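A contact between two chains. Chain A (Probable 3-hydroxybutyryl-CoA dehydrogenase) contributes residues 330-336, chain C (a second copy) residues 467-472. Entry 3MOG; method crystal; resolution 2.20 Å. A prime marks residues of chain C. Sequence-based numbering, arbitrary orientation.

Chain A (330-336) AQALAIR
Chain C 467-472: ALLESG

Two helical segments, 330-336 and 467-472 of two copies of the protein, pack side by side through a small, mainly apolar contact centred on Leu468′, with no hydrogen bond between them. Phi/psi stay near -60/-40 through most of both, shifting to -79/-19 at Ile335 and -89/-25 at Arg336. Their N-to-C directions differ by 28°, so they run roughly parallel, and their axes approach to 10.3 Å; together they bury 263 Å². In register, Ala332 CA lies 6.9 Å from Leu468′ CA, and Ile335 CA 7.1 Å from Gly472′ CA. The CA-to-CB bond of Leu468′ (chi1 m, chi2 t) points toward chain A; its CD1 lies 4.0 Å from Ala332 CB, its CD2 3.7 Å from Ile335 CG1, about one turn on, and its CB 4.4 Å from Gln331 CG. The CA-to-CB bond of Ile335 (chi1 90°, p; chi2 134°, between wells) points toward chain C, and its CD1 lies 3.4 Å from Ser471′ OG. That hydroxyl (chi1 p) donates to Leu468′ O (2.9 Å), which also accepts Gly472′ N (3.2 Å), so it meets the Ile335 methyl by van der Waals contact alone. Gln331 (chi1 t, chi2 p, chi3 4°) bends at chi2, its NE2 3.8 Å from Leu469′ CD2; its OE1 is hydrogen-bonded elsewhere in the structure. Leu469′ (m, t) has its CA-to-CB bond pointing away, yet its end comes nearer.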

ATOM      1  N   ALA A 330      -7.788  16.360 -23.940  1.00 53.27           N
ATOM      2  CA  ALA A 330      -8.105  17.280 -25.035  1.00 59.08           C
ATOM      3  C   ALA A 330      -7.599  18.689 -24.753  1.00 54.14           C
ATOM      4  O   ALA A 330      -7.029  19.326 -25.626  1.00 55.84           O
ATOM      5  CB  ALA A 330      -9.611  17.295 -25.314  1.00 53.94           C
ATOM      6  N   GLN A 331      -7.797  19.147 -23.522  1.00 51.97           N
ATOM      7  CA  GLN A 331      -7.326  20.445 -23.082  1.00 55.22           C
ATOM      8  C   GLN A 331      -5.798  20.613 -23.149  1.00 61.27           C
ATOM      9  O   GLN A 331      -5.304  21.699 -23.504  1.00 57.70           O
ATOM     10  CB  GLN A 331      -7.846  20.728 -21.665  1.00 56.46           C
ATOM     11  CG  GLN A 331      -7.419  22.064 -21.043  1.00 66.91           C
ATOM     12  CD  GLN A 331      -8.069  23.307 -21.672  1.00 70.23           C
ATOM     13  OE1 GLN A 331      -8.934  23.228 -22.560  1.00 76.26           O
ATOM     14  NE2 GLN A 331      -7.638  24.473 -21.201  1.00 67.40           N
ATOM     15  N   ALA A 332      -5.060  19.550 -22.817  1.00 53.38           N
ATOM     16  CA  ALA A 332      -3.599  19.625 -22.763  1.00 52.92           C
ATOM     17  C   ALA A 332      -3.028  19.802 -24.157  1.00 53.95           C
ATOM     18  O   ALA A 332      -2.073  20.564 -24.362  1.00 52.75           O
ATOM     19  CB  ALA A 332      -3.027  18.392 -22.126  1.00 46.87           C
ATOM     20  N   LEU A 333      -3.641  19.089 -25.094  1.00 51.43           N
ATOM     21  CA  LEU A 333      -3.303  19.132 -26.497  1.00 58.13           C
ATOM     22  C   LEU A 333      -3.697  20.496 -27.055  1.00 64.26           C
ATOM     23  O   LEU A 333      -2.869  21.185 -27.659  1.00 65.05           O
ATOM     24  CB  LEU A 333      -4.029  18.001 -27.229  1.00 55.84           C
ATOM     25  CG  LEU A 333      -3.541  16.577 -26.907  1.00 52.13           C
ATOM     26  CD1 LEU A 333      -4.542  15.549 -27.359  1.00 50.39           C
ATOM     27  CD2 LEU A 333      -2.185  16.308 -27.542  1.00 55.39           C
ATOM     28  N   ALA A 334      -4.943  20.898 -26.793  1.00 63.26           N
ATOM     29  CA  ALA A 334      -5.466  22.180 -27.253  1.00 66.40           C
ATOM     30  C   ALA A 334      -4.525  23.347 -26.999  1.00 66.64           C
ATOM     31  O   ALA A 334      -4.241  24.106 -27.917  1.00 67.03           O
ATOM     32  CB  ALA A 334      -6.833  22.461 -26.664  1.00 68.10           C
ATOM     33  N   ILE A 335      -4.016  23.477 -25.780  1.00 67.90           N
ATOM     34  CA  ILE A 335      -3.110  24.585 -25.506  1.00 76.40           C
ATOM     35  C   ILE A 335      -1.672  24.358 -25.993  1.00 77.37           C
ATOM     36  O   ILE A 335      -0.917  25.319 -26.154  1.00 82.32           O
ATOM     37  CB  ILE A 335      -3.150  25.098 -24.025  1.00 77.07           C
ATOM     38  CG1 ILE A 335      -2.148  24.352 -23.143  1.00 83.44           C
ATOM     39  CG2 ILE A 335      -4.596  25.118 -23.466  1.00 72.56           C
ATOM     40  CD1 ILE A 335      -1.331  25.285 -22.252  1.00 90.03           C
ATOM     41  N   ARG A 336      -1.295  23.104 -26.236  1.00 75.30           N
ATOM     42  CA  ARG A 336       0.054  22.820 -26.732  1.00 76.75           C
ATOM     43  C   ARG A 336       0.126  22.851 -28.255  1.00 73.86           C
ATOM     44  O   ARG A 336       1.190  23.090 -28.826  1.00 75.98           O
ATOM     45  CB  ARG A 336       0.576  21.484 -26.207  1.00 78.32           C
ATOM     46  CG  ARG A 336       2.103  21.390 -26.168  1.00 86.52           C
ATOM     47  CD  ARG A 336       2.553  20.119 -25.480  1.00 93.10           C
ATOM     48  NE  ARG A 336       1.992  18.940 -26.137  1.00 92.60           N
ATOM     49  CZ  ARG A 336       1.688  17.805 -25.519  1.00 91.81           C
ATOM     50  NH1 ARG A 336       1.884  17.678 -24.208  1.00 90.00           N
ATOM     51  NH2 ARG A 336       1.182  16.794 -26.214  1.00 88.06           N
TER
ATOM     52  N   ALA C 467      -4.096  24.075 -13.488  1.00 46.27           N
ATOM     53  CA  ALA C 467      -2.858  24.716 -13.915  1.00 48.72           C
ATOM     54  C   ALA C 467      -2.910  25.026 -15.402  1.00 48.18           C
ATOM     55  O   ALA C 467      -2.528  26.120 -15.821  1.00 50.33           O
ATOM     56  CB  ALA C 467      -1.665  23.844 -13.607  1.00 44.64           C
ATOM     57  N   LEU C 468      -3.397  24.063 -16.181  1.00 46.27           N
ATOM     58  CA  LEU C 468      -3.616  24.242 -17.617  1.00 52.34           C
ATOM     59  C   LEU C 468      -4.582  25.370 -17.961  1.00 53.62           C
ATOM     60  O   LEU C 468      -4.338  26.096 -18.919  1.00 60.34           O
ATOM     61  CB  LEU C 468      -4.073  22.942 -18.279  1.00 45.16           C
ATOM     62  CG  LEU C 468      -2.932  21.994 -18.646  1.00 60.02           C
ATOM     63  CD1 LEU C 468      -3.418  20.571 -18.843  1.00 58.68           C
ATOM     64  CD2 LEU C 468      -2.200  22.487 -19.895  1.00 67.78           C
ATOM     65  N   LEU C 469      -5.658  25.520 -17.186  1.00 56.35           N
ATOM     66  CA  LEU C 469      -6.625  26.599 -17.416  1.00 56.23           C
ATOM     67  C   LEU C 469      -6.002  27.955 -17.099  1.00 61.23           C
ATOM     68  O   LEU C 469      -6.184  28.913 -17.854  1.00 63.65           O
ATOM     69  CB  LEU C 469      -7.928  26.385 -16.626  1.00 61.01           C
ATOM     70  CG  LEU C 469      -8.857  25.241 -17.082  1.00 66.80           C
ATOM     71  CD1 LEU C 469      -9.741  24.726 -15.932  1.00 56.95           C
ATOM     72  CD2 LEU C 469      -9.723  25.666 -18.281  1.00 66.09           C
ATOM     73  N   GLU C 470      -5.233  28.005 -16.011  1.00 60.80           N
ATOM     74  CA  GLU C 470      -4.537  29.215 -15.576  1.00 55.98           C
ATOM     75  C   GLU C 470      -3.480  29.701 -16.578  1.00 60.51           C
ATOM     76  O   GLU C 470      -3.280  30.909 -16.728  1.00 61.50           O
ATOM     77  CB  GLU C 470      -3.903  28.998 -14.210  1.00 53.94           C
ATOM     78  CG  GLU C 470      -3.498  30.269 -13.479  1.00 43.36           C
ATOM     79  CD  GLU C 470      -2.719  29.977 -12.223  1.00 54.87           C
ATOM     80  OE1 GLU C 470      -1.553  29.522 -12.336  1.00 46.06           O
ATOM     81  OE2 GLU C 470      -3.278  30.200 -11.122  1.00 57.36           O
ATOM     82  N   SER C 471      -2.815  28.775 -17.261  1.00 60.80           N
ATOM     83  CA  SER C 471      -1.897  29.145 -18.341  1.00 71.48           C
ATOM     84  C   SER C 471      -2.650  29.638 -19.588  1.00 78.67           C
ATOM     85  O   SER C 471      -2.105  30.421 -20.365  1.00 84.40           O
ATOM     86  CB  SER C 471      -0.922  28.007 -18.685  1.00 65.15           C
ATOM     87  OG  SER C 471      -1.582  26.920 -19.302  1.00 79.44           O
ATOM     88  N   GLY C 472      -3.897  29.194 -19.759  1.00 86.48           N
ATOM     89  CA  GLY C 472      -4.788  29.697 -20.815  1.00 94.86           C
ATOM     90  C   GLY C 472      -5.122  31.182 -20.728  1.00102.77           C
ATOM     91  O   GLY C 472      -5.249  31.849 -21.759  1.00104.79           O
TER